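PDB 6T5Z: chitin-binding type-4 domain-containing protein from Photorhabdus laumondii subsp. laumondii, which probably cleaves crystalline polysaccharide such as chitin by oxidation, acting as a copper-dependent lytic polysaccharide monooxygenase of family AA10. Local coordinates for residues A[63-67]-A[68-72]; A[73-77]-A[78-82]; A[129-132]-A[133-136]. All blocks are in the same frame, centred on the assembly; numbering follows the deposited sequence. Where two conformers were deposited one is given.

Contact 1 (A[63-67]-A[68-72]); sequences DAQTE and DRWKK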
loop_
_atom_site.group_PDB
_atom_site.type_symbol
_atom_site.label_atom_id
_atom_site.label_comp_id
_atom_site.label_asym_id
_atom_site.label_seq_id
_atom_site.Cartn_x
_atom_site.Cartn_y
_atom_site.Cartn_z
ATOM N N ASP A 63 6.842 -5.540 8.366
ATOM C CA ASP A 63 7.877 -4.514 8.396
ATOM C C ASP A 63 9.244 -5.045 8.007
ATOM O O ASP A 63 10.183 -4.256 7.849
ATOM C CB ASP A 63 7.917 -3.868 9.784
ATOM C CG ASP A 63 6.679 -3.056 10.068
ATOM O OD1 ASP A 63 6.152 -2.427 9.117
ATOM O OD2 ASP A 63 6.216 -3.053 11.228
ATOM N N ALA A 64 9.387 -6.359 7.852
ATOM C CA ALA A 64 10.633 -6.899 7.335
ATOM C C ALA A 64 10.884 -6.312 5.956
ATOM O O ALA A 64 9.947 -6.107 5.182
ATOM C CB ALA A 64 10.551 -8.424 7.259
ATOM N N GLN A 65 12.150 -6.022 5.647
ATOM C CA GLN A 65 12.488 -5.449 4.343
ATOM C C GLN A 65 13.839 -6.002 3.897
ATOM O O GLN A 65 14.893 -5.601 4.404
ATOM C CB GLN A 65 12.494 -3.924 4.381
ATOM C CG GLN A 65 12.583 -3.298 2.995
ATOM C CD GLN A 65 11.526 -3.830 2.048
ATOM O OE1 GLN A 65 10.324 -3.720 2.312
ATOM N NE2 GLN A 65 11.966 -4.414 0.941
ATOM N N THR A 66 13.791 -6.949 2.964
ATOM C CA THR A 66 14.962 -7.440 2.247
ATOM C C THR A 66 14.545 -7.643 0.799
ATOM O O THR A 66 13.356 -7.725 0.486
ATOM C CB THR A 66 15.510 -8.769 2.804
ATOM O OG1 THR A 66 14.576 -9.818 2.514
ATOM C CG2 THR A 66 15.738 -8.700 4.311
ATOM N N GLU A 67 15.539 -7.726 -0.087
ATOM C CA GLU A 67 15.251 -8.039 -1.483
ATOM C C GLU A 67 14.536 -9.379 -1.634
ATOM O O GLU A 67 13.735 -9.550 -2.559
ATOM C CB GLU A 67 16.540 -8.054 -2.301
ATOM C CG GLU A 67 17.124 -6.674 -2.534
ATOM C CD GLU A 67 18.472 -6.723 -3.232
ATOM O OE1 GLU A 67 19.509 -6.747 -2.532
ATOM O OE2 GLU A 67 18.490 -6.759 -4.485
ATOM N N ASP A 68 14.806 -10.325 -0.736
ATOM C CA ASP A 68 14.322 -11.693 -0.869
ATOM C C ASP A 68 12.963 -11.931 -0.224
ATOM O O ASP A 68 12.338 -12.960 -0.509
ATOM C CB ASP A 68 15.343 -12.684 -0.260
ATOM C CG ASP A 68 15.941 -12.187 1.067
ATOM O OD1 ASP A 68 17.028 -11.564 1.038
ATOM O OD2 ASP A 68 15.333 -12.418 2.136
ATOM N N ARG A 69 12.478 -11.004 0.609
ATOM C CA ARG A 69 11.402 -11.345 1.541
ATOM C C ARG A 69 10.056 -11.505 0.848
ATOM O O ARG A 69 9.285 -12.416 1.177
ATOM C CB ARG A 69 11.308 -10.283 2.635
ATOM C CG ARG A 69 10.158 -10.519 3.608
ATOM C CD ARG A 69 10.484 -11.670 4.547
ATOM N NE ARG A 69 9.377 -11.998 5.440
ATOM C CZ ARG A 69 8.353 -12.781 5.113
ATOM N NH1 ARG A 69 8.266 -13.304 3.893
ATOM N NH2 ARG A 69 7.410 -13.048 6.009
ATOM N N TRP A 70 9.714 -10.584 -0.053
ATOM C CA TRP A 70 8.339 -10.424 -0.488
ATOM C C TRP A 70 8.156 -10.830 -1.941
ATOM O O TRP A 70 9.023 -10.586 -2.784
ATOM C CB TRP A 70 7.883 -8.973 -0.300
ATOM C CG TRP A 70 8.003 -8.515 1.133
ATOM C CD1 TRP A 70 8.815 -7.525 1.613
ATOM C CD2 TRP A 70 7.317 -9.057 2.269
ATOM N NE1 TRP A 70 8.663 -7.404 2.971
ATOM C CE2 TRP A 70 7.742 -8.327 3.399
ATOM C CE3 TRP A 70 6.366 -10.074 2.437
ATOM C CZ2 TRP A 70 7.254 -8.589 4.683
ATOM C CZ3 TRP A 70 5.880 -10.329 3.714
ATOM C CH2 TRP A 70 6.339 -9.600 4.818
ATOM N N LYS A 71 7.010 -11.445 -2.220
ATOM C CA LYS A 71 6.635 -11.746 -3.590
ATOM C C LYS A 71 6.296 -10.445 -4.306
ATOM O O LYS A 71 5.550 -9.618 -3.780
ATOM C CB LYS A 71 5.440 -12.691 -3.599
ATOM C CG LYS A 71 4.774 -12.848 -4.949
ATOM C CD LYS A 71 5.583 -13.740 -5.864
ATOM C CE LYS A 71 4.824 -14.000 -7.170
ATOM N NZ LYS A 71 4.514 -12.738 -7.911
ATOM N N LYS A 72 6.855 -10.258 -5.497
ATOM C CA LYS A 72 6.730 -9.011 -6.232
ATOM C C LYS A 72 5.792 -9.189 -7.422
ATOM O O LYS A 72 5.930 -10.140 -8.196
ATOM C CB LYS A 72 8.106 -8.526 -6.694
ATOM C CG LYS A 72 9.073 -8.324 -5.527
ATOM C CD LYS A 72 10.535 -8.252 -5.918
ATOM C CE LYS A 72 11.412 -8.222 -4.669
ATOM N NZ LYS A 72 11.438 -9.568 -3.990
HETATM O O HOH W 1 11.161 -8.250 -1.131
#
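A type I beta turn at Thr66-Arg69 folds part of the long connection between strands 36-38 and 73-76 back on itself. The backbone angles of Glu67 and Asp68 give the type, although its closing bond, Arg69 N to Thr66 O, is weak at 3.4 Å. Thr66 OG1 donates to Asp68 OD2 at 2.7 Å, meeting that oxygen from above the carboxylate plane. OG1 reaches it because chi1 (69°) sets it between the backbone N and the carbonyl carbon; it also accepts a weak bond from Asp68 N, an ST-turn type of contact.

Across the turn, Trp70 NE1 donates to Ala64 O at 2.9 Å. The oxygen lies close to the indole plane, whereas NE1 stands above the carbonyl plane. Ala64 CB packs 4.2 Å from Trp70 CZ2, and the CG of Arg69 sits over the centre of one indole face. Trp70 CZ3 lies over the centre of one face of the Arg69 guanidinium, whose NH2 bonds to Met23 O.

Beyond the turn, Lys72 bends at chi4 (72°), bringing NZ 2.7 Å from Glu67 O and 2.9 Å from Trp70 O. Water 1 is a third acceptor for NZ, and links Thr66 O to Trp70 N as well. With its ammonium held by two carbonyls, a water and a cation-pi contact with Tyr147, Lys72 probably offsets the negative ends of the carbonyl dipoles gathered here.

Contact 2 (A[73-77]-A[78-82]); sequences IPITA and GEIEF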
loop_
_atom_site.group_PDB
_atom_site.type_symbol
_atom_site.label_atom_id
_atom_site.label_comp_id
_atom_site.label_asym_id
_atom_site.label_seq_id
_atom_site.Cartn_x
_atom_site.Cartn_y
_atom_site.Cartn_z
ATOM N N ILE A 73 4.859 -8.263 -7.583
ATOM C CA ILE A 73 3.976 -8.282 -8.749
ATOM C C ILE A 73 4.739 -7.681 -9.923
ATOM O O ILE A 73 5.238 -6.550 -9.813
ATOM C CB ILE A 73 2.680 -7.484 -8.498
ATOM C CG1 ILE A 73 1.992 -7.924 -7.195
ATOM C CG2 ILE A 73 1.746 -7.618 -9.684
ATOM C CD1 ILE A 73 1.562 -9.396 -7.174
ATOM N N PRO A 74 4.849 -8.378 -11.054
ATOM C CA PRO A 74 5.482 -7.775 -12.235
ATOM C C PRO A 74 4.559 -6.766 -12.900
ATOM O O PRO A 74 3.403 -7.065 -13.202
ATOM C CB PRO A 74 5.753 -8.974 -13.152
ATOM C CG PRO A 74 4.777 -10.037 -12.705
ATOM C CD PRO A 74 4.495 -9.803 -11.245
ATOM N N ILE A 75 5.085 -5.566 -13.146
ATOM C CA ILE A 75 4.334 -4.510 -13.811
ATOM C C ILE A 75 5.256 -3.777 -14.776
ATOM O O ILE A 75 6.475 -3.742 -14.608
ATOM C CB ILE A 75 3.699 -3.511 -12.811
ATOM C CG1 ILE A 75 4.755 -2.899 -11.904
ATOM C CG2 ILE A 75 2.625 -4.180 -11.971
ATOM C CD1 ILE A 75 4.217 -1.736 -11.059
ATOM N N THR A 76 4.662 -3.198 -15.815
ATOM C CA THR A 76 5.404 -2.383 -16.765
ATOM C C THR A 76 5.168 -0.913 -16.453
ATOM O O THR A 76 4.046 -0.506 -16.130
ATOM C CB THR A 76 4.998 -2.693 -18.208
ATOM O OG1 THR A 76 5.304 -4.059 -18.504
ATOM C CG2 THR A 76 5.755 -1.799 -19.188
ATOM N N ALA A 77 6.239 -0.128 -16.522
ATOM C CA ALA A 77 6.150 1.292 -16.221
ATOM C C ALA A 77 5.130 1.970 -17.126
ATOM O O ALA A 77 4.898 1.564 -18.272
ATOM C CB ALA A 77 7.514 1.967 -16.370
ATOM N N GLY A 78 4.502 3.012 -16.583
ATOM C CA GLY A 78 3.477 3.759 -17.283
ATOM C C GLY A 78 2.168 3.709 -16.520
ATOM O O GLY A 78 2.149 3.761 -15.288
ATOM N N GLU A 79 1.080 3.582 -17.266
ATOM C CA GLU A 79 -0.232 3.559 -16.646
ATOM C C GLU A 79 -0.396 2.313 -15.778
ATOM O O GLU A 79 0.130 1.234 -16.082
ATOM C CB GLU A 79 -1.316 3.635 -17.721
ATOM C CG GLU A 79 -1.340 5.000 -18.410
ATOM C CD GLU A 79 -2.476 5.157 -19.402
ATOM O OE1 GLU A 79 -3.089 4.136 -19.779
ATOM O OE2 GLU A 79 -2.752 6.304 -19.807
ATOM N N ILE A 80 -1.114 2.487 -14.669
ATOM C CA ILE A 80 -1.357 1.417 -13.700
ATOM C C ILE A 80 -2.693 1.701 -13.025
ATOM O O ILE A 80 -3.046 2.859 -12.782
ATOM C CB ILE A 80 -0.202 1.319 -12.677
ATOM C CG1 ILE A 80 -0.434 0.208 -11.656
ATOM C CG2 ILE A 80 0.004 2.649 -11.957
ATOM C CD1 ILE A 80 0.836 -0.140 -10.857
ATOM N N GLU A 81 -3.441 0.642 -12.735
ATOM C CA GLU A 81 -4.714 0.729 -12.037
ATOM C C GLU A 81 -4.616 -0.033 -10.727
ATOM O O GLU A 81 -4.109 -1.162 -10.697
ATOM C CB GLU A 81 -5.863 0.135 -12.873
ATOM C CG GLU A 81 -6.181 0.885 -14.152
ATOM C CD GLU A 81 -7.462 0.396 -14.791
ATOM O OE1 GLU A 81 -8.023 -0.616 -14.311
ATOM O OE2 GLU A 81 -7.913 1.023 -15.769
ATOM N N PHE A 82 -5.130 0.565 -9.655
ATOM C CA PHE A 82 -5.211 -0.066 -8.347
ATOM C C PHE A 82 -6.666 -0.373 -8.022
ATOM O O PHE A 82 -7.532 0.499 -8.147
ATOM C CB PHE A 82 -4.610 0.837 -7.267
ATOM C CG PHE A 82 -3.178 1.194 -7.517
ATOM C CD1 PHE A 82 -2.852 2.362 -8.181
ATOM C CD2 PHE A 82 -2.155 0.348 -7.115
ATOM C CE1 PHE A 82 -1.547 2.698 -8.418
ATOM C CE2 PHE A 82 -0.829 0.680 -7.355
ATOM C CZ PHE A 82 -0.525 1.870 -8.002
HETATM O O HOH W 2 1.708 -0.732 -14.594
HETATM O O HOH W 3 1.661 0.150 -18.112
#
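Thr76 O receives hydrogen bonds from two waters, and both of these waters donate in turn to Glu79 O, so each carbonyl is gripped twice. Water 2 lies 2.8 Å from Thr76 O and 2.9 Å from Glu79 O. Water 3 spans the same gap less evenly, 3.2 Å from Thr76 O but 2.8 Å from Glu79 O. The two carbonyl oxygens stand 4.3 Å apart, and no direct hydrogen bond joins the two segments.

That absence fits the topology. Residues 73-82 form a beta arch and not a hairpin: strand 73-76 pairs in parallel with strand 161-172 of one sheet, while strand 79-86 belongs to the three-stranded sheet of the sandwich. Ala77 and Gly78 make the turn between them. Gly78 has phi 120° and psi -141°, a backbone region readily reached by glycine alone, and it redirects the chain from one sheet to the other.

Beneath the waters the arch is closed by two isoleucines whose side chains slant across each other and touch through their terminal methyls, Ile75 CD1 and Ile80 CD1, 3.7 Å apart. In Ile80, CG1 is anti to the backbone N (chi1 -180°), which carries CD1 across to the Ile75 methyl. Its CG1 also lies 4.0 Å above the plane of the Phe82 ring, shifted toward the rim. Ile171 packs on Ile75 from the first sheet, and Cys138 and Leu140 pack on Ile80.

Contact 3 (A[129-132]-A[133-136]); sequences MPSS and RVIN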
loop_
_atom_site.group_PDB
_atom_site.type_symbol
_atom_site.label_atom_id
_atom_site.label_comp_id
_atom_site.label_asym_id
_atom_site.label_seq_id
_atom_site.Cartn_x
_atom_site.Cartn_y
_atom_site.Cartn_z
ATOM N N MET A 129 -19.498 8.275 -0.118
ATOM C CA MET A 129 -19.463 6.863 0.242
ATOM C C MET A 129 -19.033 6.049 -0.973
ATOM O O MET A 129 -19.679 6.140 -2.025
ATOM C CB MET A 129 -20.843 6.418 0.731
ATOM C CG MET A 129 -20.911 4.998 1.300
ATOM S SD MET A 129 -20.005 4.831 2.861
ATOM C CE MET A 129 -20.984 5.889 3.908
ATOM N N PRO A 130 -17.962 5.262 -0.887
ATOM C CA PRO A 130 -17.503 4.506 -2.052
ATOM C C PRO A 130 -18.351 3.265 -2.266
ATOM O O PRO A 130 -19.032 2.778 -1.364
ATOM C CB PRO A 130 -16.069 4.119 -1.675
ATOM C CG PRO A 130 -16.148 3.922 -0.182
ATOM C CD PRO A 130 -17.176 4.939 0.317
ATOM N N SER A 131 -18.294 2.753 -3.489
ATOM C CA SER A 131 -18.860 1.442 -3.751
ATOM C C SER A 131 -17.994 0.374 -3.072
ATOM O O SER A 131 -16.970 0.667 -2.441
ATOM C CB SER A 131 -18.982 1.204 -5.254
ATOM O OG SER A 131 -17.724 1.307 -5.895
ATOM N N SER A 132 -18.399 -0.886 -3.214
ATOM C CA SER A 132 -17.719 -1.967 -2.510
ATOM C C SER A 132 -16.450 -2.439 -3.216
ATOM O O SER A 132 -15.674 -3.208 -2.632
ATOM C CB SER A 132 -18.695 -3.125 -2.315
ATOM O OG SER A 132 -19.768 -2.693 -1.489
ATOM N N ARG A 133 -16.230 -2.009 -4.454
ATOM C CA ARG A 133 -14.977 -2.229 -5.159
ATOM C C ARG A 133 -14.633 -0.929 -5.871
ATOM O O ARG A 133 -15.501 -0.322 -6.508
ATOM C CB ARG A 133 -15.095 -3.399 -6.143
ATOM C CG ARG A 133 -13.807 -3.755 -6.850
ATOM C CD ARG A 133 -13.939 -5.091 -7.573
ATOM N NE ARG A 133 -15.070 -5.072 -8.485
ATOM C CZ ARG A 133 -15.045 -4.525 -9.697
ATOM N NH1 ARG A 133 -13.934 -3.952 -10.152
ATOM N NH2 ARG A 133 -16.132 -4.560 -10.460
ATOM N N VAL A 134 -13.385 -0.482 -5.734
ATOM C CA VAL A 134 -12.965 0.829 -6.214
ATOM C C VAL A 134 -11.718 0.665 -7.068
ATOM O O VAL A 134 -10.813 -0.093 -6.711
ATOM C CB VAL A 134 -12.689 1.791 -5.042
ATOM C CG1 VAL A 134 -11.955 3.037 -5.539
ATOM C CG2 VAL A 134 -13.989 2.153 -4.350
ATOM N N ILE A 135 -11.670 1.362 -8.200
ATOM C CA ILE A 135 -10.500 1.352 -9.073
ATOM C C ILE A 135 -9.975 2.774 -9.234
ATOM O O ILE A 135 -10.729 3.688 -9.584
ATOM C CB ILE A 135 -10.814 0.724 -10.444
ATOM C CG1 ILE A 135 -11.007 -0.798 -10.313
ATOM C CG2 ILE A 135 -9.715 1.034 -11.429
ATOM C CD1 ILE A 135 -11.250 -1.504 -11.634
ATOM N N ASN A 136 -8.678 2.960 -8.988
ATOM C CA ASN A 136 -8.006 4.243 -9.191
ATOM C C ASN A 136 -7.034 4.116 -10.357
ATOM O O ASN A 136 -6.138 3.264 -10.328
ATOM C CB ASN A 136 -7.245 4.682 -7.941
ATOM C CG ASN A 136 -8.115 4.712 -6.696
ATOM O OD1 ASN A 136 -7.781 4.088 -5.683
ATOM N ND2 ASN A 136 -9.220 5.444 -6.760
#
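Pro130 points at the strand that follows it and presents CB to Val134 CG2 at 3.9 Å, whereas the side chain of Val134 leaves its backbone to one side and makes the contact by one methyl branch. Val134 puts CG1 anti to its backbone N (chi1 167°) and CG2 beside that N, and it is this second methyl that faces back along the chain. The same CG2 lies 3.8 Å from Ser131 O. Ser131 is directed elsewhere: its OG donates to Arg133 O at 2.8 Å, approaching from above the carbonyl plane, 42° out of it. This bond spans two residues and ties the loop to the first residue of strand 133-139, an outermost strand of the three-stranded sheet in the beta sandwich. Strand alternation then separates the side chains. Val134 and Asn136 are buried, with Trp95 of strand 92-99 touching both, whereas Arg133 and Ile135 are exposed, and Arg133 NH1 bonds to Gln83 OE1 on the neighbouring strand. Trp95 and Tyr125 pack on Pro130 as well as on Val134. The proline side chain is about 6 Å from that of the copper ligand His90 and about 10 Å from the copper, while Pro130 O accepts from Gln89 NE2.

Contacts 1 and 2 follow one another directly in the chain, yet their chemistry differs. Contact 1, partly buried in a long connection, relies on side-chain bonds to carbonyls and a buried indole; contact 2, at the surface, joins its halves through water and one isoleucine pair. Contact 3, partly buried, combines a single serine bond with apolar packing near the copper site. Contacts 2 and 3 meet in the same sheet, where strands 79-86 and 133-139 are neighbours and Phe82 O lies 2.8 Å from Asn136 N, probably hydrogen-bonded. Contacts 1 and 3 lie on opposite sides of the chain's centre, their own centres 29 Å apart.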